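Long-range contacts in beta-fructofuranosidase (Arthrobacter, PDB 3WPU), which belongs to the levansucrase/invertase family, whose members are built around a five-bladed beta-propeller: residues Thr14-Tyr18 with Val374-Ile378; Pro20-Thr25 with Phe323-Ile327; Phe248-Pro253 with Gln341-Lys345. One frame throughout, in Å; residues are numbered along the deposited sequence.

How the interactions relate
Starting from the N terminus, residues 14-18 come first and meet 374-378, so interaction 1 closes the longest loop of the three, with both others inside it. Interaction 2 follows at once, carrying 20-25 across to strand 321-331. The chain then enters interaction 3 at 248-253 but reaches 323-327 before 341-345, so interactions 2 and 3 cross. The N-terminal arm is thus fixed to two successive sheets, and interaction 3 packs those same sheets against each other. I378 lies where they meet, touching P20 and I327 of interaction 2 and D252, F250, F344 and I342 of interaction 3; Y18 packs on F24, and I327 on I342.

Interaction 1 (Thr14-Tyr18 with Val374-Ile378)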
loop_
_atom_site.group_PDB
_atom_site.type_symbol
_atom_site.label_atom_id
_atom_site.label_comp_id
_atom_site.label_asym_id
_atom_site.label_seq_id
_atom_site.Cartn_x
_atom_site.Cartn_y
_atom_site.Cartn_z
ATOM N N THR A 14 -22.837 10.472 -1.097
ATOM C CA THR A 14 -23.725 9.916 -2.112
ATOM C C THR A 14 -23.144 8.815 -2.972
ATOM O O THR A 14 -23.888 8.157 -3.699
ATOM C CB THR A 14 -24.178 11.029 -3.071
ATOM O OG1 THR A 14 -23.074 11.441 -3.869
ATOM C CG2 THR A 14 -24.684 12.228 -2.297
ATOM N N GLN A 15 -21.818 8.647 -2.933
ATOM C CA GLN A 15 -21.080 7.742 -3.826
ATOM C C GLN A 15 -21.136 8.105 -5.306
ATOM O O GLN A 15 -20.654 7.343 -6.131
ATOM C CB GLN A 15 -21.509 6.289 -3.623
ATOM C CG GLN A 15 -21.196 5.778 -2.220
ATOM C CD GLN A 15 -21.433 4.298 -2.094
ATOM O OE1 GLN A 15 -21.024 3.512 -2.963
ATOM N NE2 GLN A 15 -22.100 3.895 -1.015
ATOM N N GLN A 16 -21.725 9.251 -5.631
ATOM C CA GLN A 16 -21.895 9.622 -7.042
ATOM C C GLN A 16 -20.533 9.781 -7.724
ATOM O O GLN A 16 -19.570 10.319 -7.138
ATOM C CB GLN A 16 -22.750 10.887 -7.189
ATOM C CG GLN A 16 -22.123 12.182 -6.732
ATOM C CD GLN A 16 -23.160 13.287 -6.591
ATOM O OE1 GLN A 16 -23.603 13.859 -7.599
ATOM N NE2 GLN A 16 -23.572 13.581 -5.350
ATOM N N ALA A 17 -20.457 9.284 -8.947
ATOM C CA ALA A 17 -19.242 9.344 -9.754
ATOM C C ALA A 17 -19.123 10.648 -10.506
ATOM O O ALA A 17 -20.125 11.240 -10.940
ATOM C CB ALA A 17 -19.221 8.201 -10.759
ATOM N N TYR A 18 -17.879 11.058 -10.709
ATOM C CA TYR A 18 -17.528 12.191 -11.537
ATOM C C TYR A 18 -16.506 11.718 -12.582
ATOM O O TYR A 18 -16.000 10.585 -12.506
ATOM C CB TYR A 18 -16.936 13.302 -10.672
ATOM C CG TYR A 18 -17.886 13.844 -9.630
ATOM C CD1 TYR A 18 -18.571 15.035 -9.845
ATOM C CD2 TYR A 18 -18.123 13.166 -8.449
ATOM C CE1 TYR A 18 -19.447 15.537 -8.899
ATOM C CE2 TYR A 18 -19.002 13.658 -7.497
ATOM C CZ TYR A 18 -19.662 14.843 -7.729
ATOM O OH TYR A 18 -20.550 15.344 -6.803
ATOM N N VAL A 374 -15.709 3.797 -0.440
ATOM C CA VAL A 374 -16.303 3.162 -1.604
ATOM C C VAL A 374 -17.179 4.133 -2.359
ATOM O O VAL A 374 -17.843 4.974 -1.769
ATOM C CB VAL A 374 -17.118 1.907 -1.190
ATOM C CG1 VAL A 374 -18.315 2.233 -0.303
ATOM C CG2 VAL A 374 -17.518 1.119 -2.425
ATOM N N GLY A 375 -17.177 3.991 -3.681
ATOM C CA GLY A 375 -18.065 4.829 -4.470
ATOM C C GLY A 375 -18.243 4.249 -5.829
ATOM O O GLY A 375 -17.747 3.178 -6.144
ATOM N N ASP A 376 -18.959 4.993 -6.665
ATOM C CA ASP A 376 -19.317 4.514 -7.985
ATOM C C ASP A 376 -18.323 4.812 -9.103
ATOM O O ASP A 376 -18.567 4.446 -10.249
ATOM C CB ASP A 376 -20.694 5.093 -8.356
ATOM C CG ASP A 376 -21.823 4.449 -7.565
ATOM O OD1 ASP A 376 -21.686 3.291 -7.133
ATOM O OD2 ASP A 376 -22.881 5.090 -7.428
ATOM N N GLY A 377 -17.228 5.488 -8.784
ATOM C CA GLY A 377 -16.193 5.842 -9.737
ATOM C C GLY A 377 -14.899 6.101 -9.005
ATOM O O GLY A 377 -14.913 6.303 -7.769
ATOM N N ILE A 378 -13.783 6.104 -9.738
ATOM C CA ILE A 378 -12.474 6.403 -9.102
ATOM C C ILE A 378 -12.453 7.824 -8.509
ATOM O O ILE A 378 -11.812 8.068 -7.473
ATOM C CB ILE A 378 -11.272 6.143 -10.031
ATOM C CG1 ILE A 378 -11.309 7.054 -11.289
ATOM C CG2 ILE A 378 -11.288 4.670 -10.423
ATOM C CD1 ILE A 378 -10.074 6.897 -12.134
HETATM O O HOH W 1 -24.510 6.966 -6.095
#
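Q15 lays its side chain along the end of strand 369-375: its CG is 3.5 Å from V374 O, and its OE1 is 3.6 Å from G375 CA. The N-terminal arm runs here beside the point where the chain leaves a propeller blade, the antiparallel sheet that also holds 340-345 and 348-355. The segments run in the same sense, Q15 level with G375 and A17 with G377. Q15 has a positive phi (64°), and its carbonyl oxygen, Q15 O, accepts D376 N at 2.9 Å. A17 CB sits 3.9 Å from G377 N, and a CB on G377 would run into it. Water 1 joins T14 O (2.7 Å) to D376 OD2 (2.8 Å), while T14 OG1 accepts Q16 N in an ST turn. K348 forms a salt bridge with D376 and a hydrogen bond with Q15 OE1. The arm is therefore held mostly by polar means: one main-chain hydrogen bond, a water bridge and a shared lysine, with little apolar packing.

Interaction 2 (Pro20-Thr25 with Phe323-Ile327); sequences PEDDFT and FLPPI
Build 323-326 as the extended run of strand 321-331, with psi near 145-170°, and turn the corner at I327 (phi/psi -91/-24). Residues 20-25 are an irregular loop: P20 and E21 make a turn, D22 is extended (psi 165°), D23 turns again, and F24 and T25 straighten. The two run in the same sense, with CA pairs E21-L324 at 5.9 Å, D23-P325 at 5.6 Å and T25-I327 at 4.7 Å. T25 takes chi1 m, which brings OG1 to P326 O for a 2.7 Å hydrogen bond donated by the threonine; T25 CA lies 3.5 Å from the same P326 O. L324 is m,t, placing CD1 3.6 Å from P20 O and 4.3 Å from P20 CB, and CD2 4.1 Å from E21 CG. E21 (m,p) swings its carboxylate to a salt bridge with K312. D23, chi1 m, starts away from the strand, yet OD2 ends 3.5 Å from P325 CG, which also lies 3.4 Å from D22 O. F24, chi1 t, turns away to stack on Y18. The arrangement is a loop leading into the short edge strand 26-27, which pairs parallel with 321-331 in a propeller blade; P325 and P326 have no amide hydrogen. R379 binds carbonyls of both segments. Beyond, I327 bonds through its backbone to A26 of strand 26-27 and V308 of strand 305-313, while L324 packs on F260 of strand 260-266.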
loop_
_atom_site.group_PDB
_atom_site.type_symbol
_atom_site.label_atom_id
_atom_site.label_comp_id
_atom_site.label_asym_id
_atom_site.label_seq_id
_atom_site.Cartn_x
_atom_site.Cartn_y
_atom_site.Cartn_z
ATOM N N PRO A 20 -12.911 11.427 -14.266
ATOM C CA PRO A 20 -11.573 11.475 -13.644
ATOM C C PRO A 20 -10.938 12.858 -13.689
ATOM O O PRO A 20 -10.229 13.237 -12.758
ATOM C CB PRO A 20 -10.795 10.454 -14.462
ATOM C CG PRO A 20 -11.821 9.430 -14.732
ATOM C CD PRO A 20 -13.031 10.264 -15.152
ATOM N N GLU A 21 -11.249 13.633 -14.740
ATOM C CA GLU A 21 -10.691 14.979 -14.933
ATOM C C GLU A 21 -11.439 16.108 -14.203
ATOM O O GLU A 21 -10.985 17.244 -14.221
ATOM C CB GLU A 21 -10.647 15.302 -16.448
ATOM C CG GLU A 21 -9.817 14.328 -17.260
ATOM C CD GLU A 21 -10.545 13.020 -17.619
ATOM O OE1 GLU A 21 -11.715 12.808 -17.226
ATOM O OE2 GLU A 21 -9.926 12.161 -18.273
ATOM N N ASP A 22 -12.581 15.799 -13.575
ATOM C CA ASP A 22 -13.383 16.762 -12.823
ATOM C C ASP A 22 -12.702 17.193 -11.535
ATOM O O ASP A 22 -11.744 16.567 -11.101
ATOM C CB ASP A 22 -14.753 16.162 -12.459
ATOM C CG ASP A 22 -15.707 16.089 -13.652
ATOM O OD1 ASP A 22 -15.475 16.793 -14.666
ATOM O OD2 ASP A 22 -16.716 15.339 -13.580
ATOM N N ASP A 23 -13.192 18.277 -10.953
ATOM C CA ASP A 23 -12.544 18.896 -9.796
ATOM C C ASP A 23 -13.055 18.429 -8.444
ATOM O O ASP A 23 -12.510 18.832 -7.407
ATOM C CB ASP A 23 -12.652 20.404 -9.945
ATOM C CG ASP A 23 -11.887 20.873 -11.122
ATOM O OD1 ASP A 23 -12.482 21.032 -12.210
ATOM O OD2 ASP A 23 -10.671 20.979 -10.984
ATOM N N PHE A 24 -14.069 17.574 -8.431
ATOM C CA PHE A 24 -14.625 17.124 -7.176
ATOM C C PHE A 24 -13.619 16.314 -6.375
ATOM O O PHE A 24 -13.069 15.341 -6.873
ATOM C CB PHE A 24 -15.837 16.250 -7.418
ATOM C CG PHE A 24 -16.484 15.798 -6.153
ATOM C CD1 PHE A 24 -17.462 16.566 -5.540
ATOM C CD2 PHE A 24 -16.074 14.613 -5.545
ATOM C CE1 PHE A 24 -18.070 16.131 -4.362
ATOM C CE2 PHE A 24 -16.651 14.196 -4.353
ATOM C CZ PHE A 24 -17.649 14.956 -3.760
ATOM N N THR A 25 -13.451 16.691 -5.120
ATOM C CA THR A 25 -12.591 15.961 -4.179
ATOM C C THR A 25 -13.465 15.542 -3.001
ATOM O O THR A 25 -14.075 16.402 -2.326
ATOM C CB THR A 25 -11.456 16.843 -3.672
ATOM O OG1 THR A 25 -10.611 17.265 -4.739
ATOM C CG2 THR A 25 -10.591 16.087 -2.645
ATOM N N PHE A 323 -1.107 15.469 -13.749
ATOM C CA PHE A 323 -1.858 15.512 -12.519
ATOM C C PHE A 323 -3.323 15.764 -12.823
ATOM O O PHE A 323 -3.668 16.483 -13.787
ATOM C CB PHE A 323 -1.385 16.646 -11.617
ATOM C CG PHE A 323 -0.126 16.356 -10.843
ATOM C CD1 PHE A 323 -0.047 15.257 -10.037
ATOM C CD2 PHE A 323 0.939 17.226 -10.897
ATOM C CE1 PHE A 323 1.092 15.003 -9.290
ATOM C CE2 PHE A 323 2.093 16.995 -10.165
ATOM C CZ PHE A 323 2.166 15.882 -9.364
ATOM N N LEU A 324 -4.172 15.157 -12.016
ATOM C CA LEU A 324 -5.588 15.471 -11.944
ATOM C C LEU A 324 -5.904 15.908 -10.513
ATOM O O LEU A 324 -5.057 15.745 -9.607
ATOM C CB LEU A 324 -6.425 14.260 -12.358
ATOM C CG LEU A 324 -6.219 13.777 -13.795
ATOM C CD1 LEU A 324 -6.989 12.503 -14.090
ATOM C CD2 LEU A 324 -6.594 14.856 -14.809
ATOM N N PRO A 325 -7.103 16.466 -10.279
ATOM C CA PRO A 325 -7.371 16.971 -8.910
ATOM C C PRO A 325 -7.390 15.830 -7.865
ATOM O O PRO A 325 -7.628 14.675 -8.193
ATOM C CB PRO A 325 -8.725 17.678 -9.065
ATOM C CG PRO A 325 -8.747 18.095 -10.532
ATOM C CD PRO A 325 -8.124 16.933 -11.247
ATOM N N PRO A 326 -7.091 16.137 -6.593
ATOM C CA PRO A 326 -7.136 15.053 -5.621
ATOM C C PRO A 326 -8.496 14.358 -5.528
ATOM O O PRO A 326 -9.562 14.995 -5.716
ATOM C CB PRO A 326 -6.816 15.754 -4.275
ATOM C CG PRO A 326 -6.322 17.112 -4.607
ATOM C CD PRO A 326 -6.850 17.455 -5.980
ATOM N N ILE A 327 -8.483 13.062 -5.293
ATOM C CA ILE A 327 -9.756 12.314 -5.132
ATOM C C ILE A 327 -10.270 12.210 -3.711
ATOM O O ILE A 327 -11.476 11.982 -3.509
ATOM C CB ILE A 327 -9.738 10.913 -5.799
ATOM C CG1 ILE A 327 -8.563 10.058 -5.289
ATOM C CG2 ILE A 327 -9.665 11.040 -7.316
ATOM C CD1 ILE A 327 -8.629 8.604 -5.718
#

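Interaction 3 (Phe248-Pro253 with Gln341-Lys345)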
loop_
_atom_site.group_PDB
_atom_site.type_symbol
_atom_site.label_atom_id
_atom_site.label_comp_id
_atom_site.label_asym_id
_atom_site.label_seq_id
_atom_site.Cartn_x
_atom_site.Cartn_y
_atom_site.Cartn_z
ATOM N N PHE A 248 0.574 3.939 -7.308
ATOM C CA PHE A 248 -0.123 2.703 -7.654
ATOM C C PHE A 248 -0.886 2.955 -8.966
ATOM O O PHE A 248 -1.743 3.824 -8.981
ATOM C CB PHE A 248 -1.121 2.346 -6.533
ATOM C CG PHE A 248 -2.045 1.188 -6.866
ATOM C CD1 PHE A 248 -1.674 -0.109 -6.580
ATOM C CD2 PHE A 248 -3.273 1.401 -7.498
ATOM C CE1 PHE A 248 -2.491 -1.192 -6.886
ATOM C CE2 PHE A 248 -4.106 0.325 -7.787
ATOM C CZ PHE A 248 -3.718 -0.965 -7.513
ATOM N N THR A 249 -0.571 2.193 -10.013
ATOM C CA THR A 249 -1.200 2.380 -11.356
ATOM C C THR A 249 -2.223 1.305 -11.656
ATOM O O THR A 249 -2.157 0.188 -11.125
ATOM C CB THR A 249 -0.165 2.437 -12.512
ATOM O OG1 THR A 249 0.289 1.119 -12.877
ATOM C CG2 THR A 249 0.995 3.378 -12.198
ATOM N N PHE A 250 -3.171 1.610 -12.558
ATOM C CA PHE A 250 -4.265 0.711 -12.788
ATOM C C PHE A 250 -5.056 1.202 -13.990
ATOM O O PHE A 250 -4.925 2.356 -14.380
ATOM C CB PHE A 250 -5.224 0.668 -11.595
ATOM C CG PHE A 250 -5.768 2.010 -11.197
ATOM C CD1 PHE A 250 -7.024 2.431 -11.633
ATOM C CD2 PHE A 250 -5.016 2.892 -10.400
ATOM C CE1 PHE A 250 -7.528 3.657 -11.257
ATOM C CE2 PHE A 250 -5.521 4.114 -10.032
ATOM C CZ PHE A 250 -6.775 4.508 -10.465
ATOM N N GLU A 251 -5.831 0.287 -14.546
ATOM C CA GLU A 251 -6.900 0.636 -15.457
ATOM C C GLU A 251 -8.213 0.624 -14.695
ATOM O O GLU A 251 -8.509 -0.302 -13.933
ATOM C CB GLU A 251 -6.977 -0.378 -16.592
ATOM C CG GLU A 251 -7.993 -0.016 -17.670
ATOM C CD GLU A 251 -8.124 -1.110 -18.717
ATOM O OE1 GLU A 251 -8.701 -2.165 -18.412
ATOM O OE2 GLU A 251 -7.698 -0.884 -19.854
ATOM N N ASP A 252 -9.015 1.651 -14.940
ATOM C CA ASP A 252 -10.367 1.756 -14.438
ATOM C C ASP A 252 -11.289 1.053 -15.439
ATOM O O ASP A 252 -11.268 1.421 -16.610
ATOM C CB ASP A 252 -10.712 3.234 -14.340
ATOM C CG ASP A 252 -12.122 3.495 -13.859
ATOM O OD1 ASP A 252 -12.813 2.561 -13.397
ATOM O OD2 ASP A 252 -12.501 4.672 -13.954
ATOM N N PRO A 253 -12.090 0.071 -14.990
ATOM C CA PRO A 253 -13.019 -0.606 -15.916
ATOM C C PRO A 253 -13.939 0.387 -16.643
ATOM O O PRO A 253 -14.348 0.148 -17.805
ATOM C CB PRO A 253 -13.816 -1.547 -14.999
ATOM C CG PRO A 253 -12.910 -1.797 -13.835
ATOM C CD PRO A 253 -12.090 -0.558 -13.661
ATOM N N GLN A 341 -4.496 2.674 -2.805
ATOM C CA GLN A 341 -4.766 1.811 -3.962
ATOM C C GLN A 341 -6.245 1.832 -4.243
ATOM O O GLN A 341 -7.048 2.085 -3.367
ATOM C CB GLN A 341 -4.324 0.366 -3.726
ATOM C CG GLN A 341 -4.982 -0.268 -2.508
ATOM C CD GLN A 341 -4.502 -1.663 -2.188
ATOM O OE1 GLN A 341 -3.948 -1.890 -1.087
ATOM N NE2 GLN A 341 -4.724 -2.615 -3.100
ATOM N N ILE A 342 -6.582 1.562 -5.504
ATOM C CA ILE A 342 -7.950 1.417 -5.950
ATOM C C ILE A 342 -8.177 -0.054 -6.292
ATOM O O ILE A 342 -7.409 -0.659 -7.049
ATOM C CB ILE A 342 -8.234 2.276 -7.186
ATOM C CG1 ILE A 342 -8.021 3.772 -6.871
ATOM C CG2 ILE A 342 -9.643 2.020 -7.669
ATOM C CD1 ILE A 342 -9.056 4.387 -6.001
ATOM N N TYR A 343 -9.220 -0.599 -5.691
ATOM C CA TYR A 343 -9.590 -2.007 -5.747
ATOM C C TYR A 343 -11.010 -2.081 -6.247
ATOM O O TYR A 343 -11.898 -1.450 -5.681
ATOM C CB TYR A 343 -9.479 -2.566 -4.326
ATOM C CG TYR A 343 -9.738 -4.023 -4.124
ATOM C CD1 TYR A 343 -8.679 -4.932 -4.021
ATOM C CD2 TYR A 343 -11.044 -4.512 -3.955
ATOM C CE1 TYR A 343 -8.911 -6.272 -3.811
ATOM C CE2 TYR A 343 -11.272 -5.864 -3.735
ATOM C CZ TYR A 343 -10.195 -6.736 -3.648
ATOM O OH TYR A 343 -10.394 -8.089 -3.405
ATOM N N PHE A 344 -11.211 -2.811 -7.339
ATOM C CA PHE A 344 -12.497 -2.816 -7.998
ATOM C C PHE A 344 -13.260 -4.080 -7.638
ATOM O O PHE A 344 -12.734 -5.200 -7.710
ATOM C CB PHE A 344 -12.310 -2.710 -9.500
ATOM C CG PHE A 344 -11.687 -1.416 -9.936
ATOM C CD1 PHE A 344 -12.425 -0.239 -9.933
ATOM C CD2 PHE A 344 -10.357 -1.372 -10.332
ATOM C CE1 PHE A 344 -11.845 0.961 -10.341
ATOM C CE2 PHE A 344 -9.779 -0.185 -10.749
ATOM C CZ PHE A 344 -10.526 0.983 -10.756
ATOM N N LYS A 345 -14.516 -3.894 -7.241
ATOM C CA LYS A 345 -15.374 -5.005 -6.862
ATOM C C LYS A 345 -16.844 -4.641 -7.037
ATOM O O LYS A 345 -17.292 -3.577 -6.601
ATOM C CB LYS A 345 -15.090 -5.426 -5.408
ATOM C CG LYS A 345 -15.912 -6.642 -4.996
ATOM C CD LYS A 345 -15.531 -7.109 -3.613
ATOM C CE LYS A 345 -16.278 -8.361 -3.188
ATOM N NZ LYS A 345 -17.709 -8.102 -2.923
#
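Strand 248-250 and strand 341-345 run in roughly the same direction, their axes 7.3 Å apart at closest and crossing at 33°. No hydrogen bond joins them, because they belong to separate sheets that face each other through side chains, as neighbouring blades of a beta-propeller do. F248, chi1 t, turns its ring under Q341, whose CB stands 3.8 Å from the ring centroid, almost on the normal: a CH-pi contact. F248 CE2 also reaches I342 O at 3.5 Å. F250, chi1 p, offers a face to I342 CB (4.3 Å to the centroid), with F250 CZ 3.9 Å from I342 CG1. F344 fills the next space: its CZ is 3.9 Å from F250 CD1, the two planes inclined at 55°, and P253 CD lies over one face of the F344 ring, 3.5 Å from its centroid, in a CH-pi contact. Near the same ring, E251 O is 3.4 Å from F344 CE2 and D252 OD1 3.6 Å from F344 CE1. The polar ends find other partners: D252 bonds H255 and A254, and Q341 bonds V425. With no polar pairing between the two segments, dispersion and CH-pi contact among closely fitted rings and aliphatic groups carry this largely buried interface.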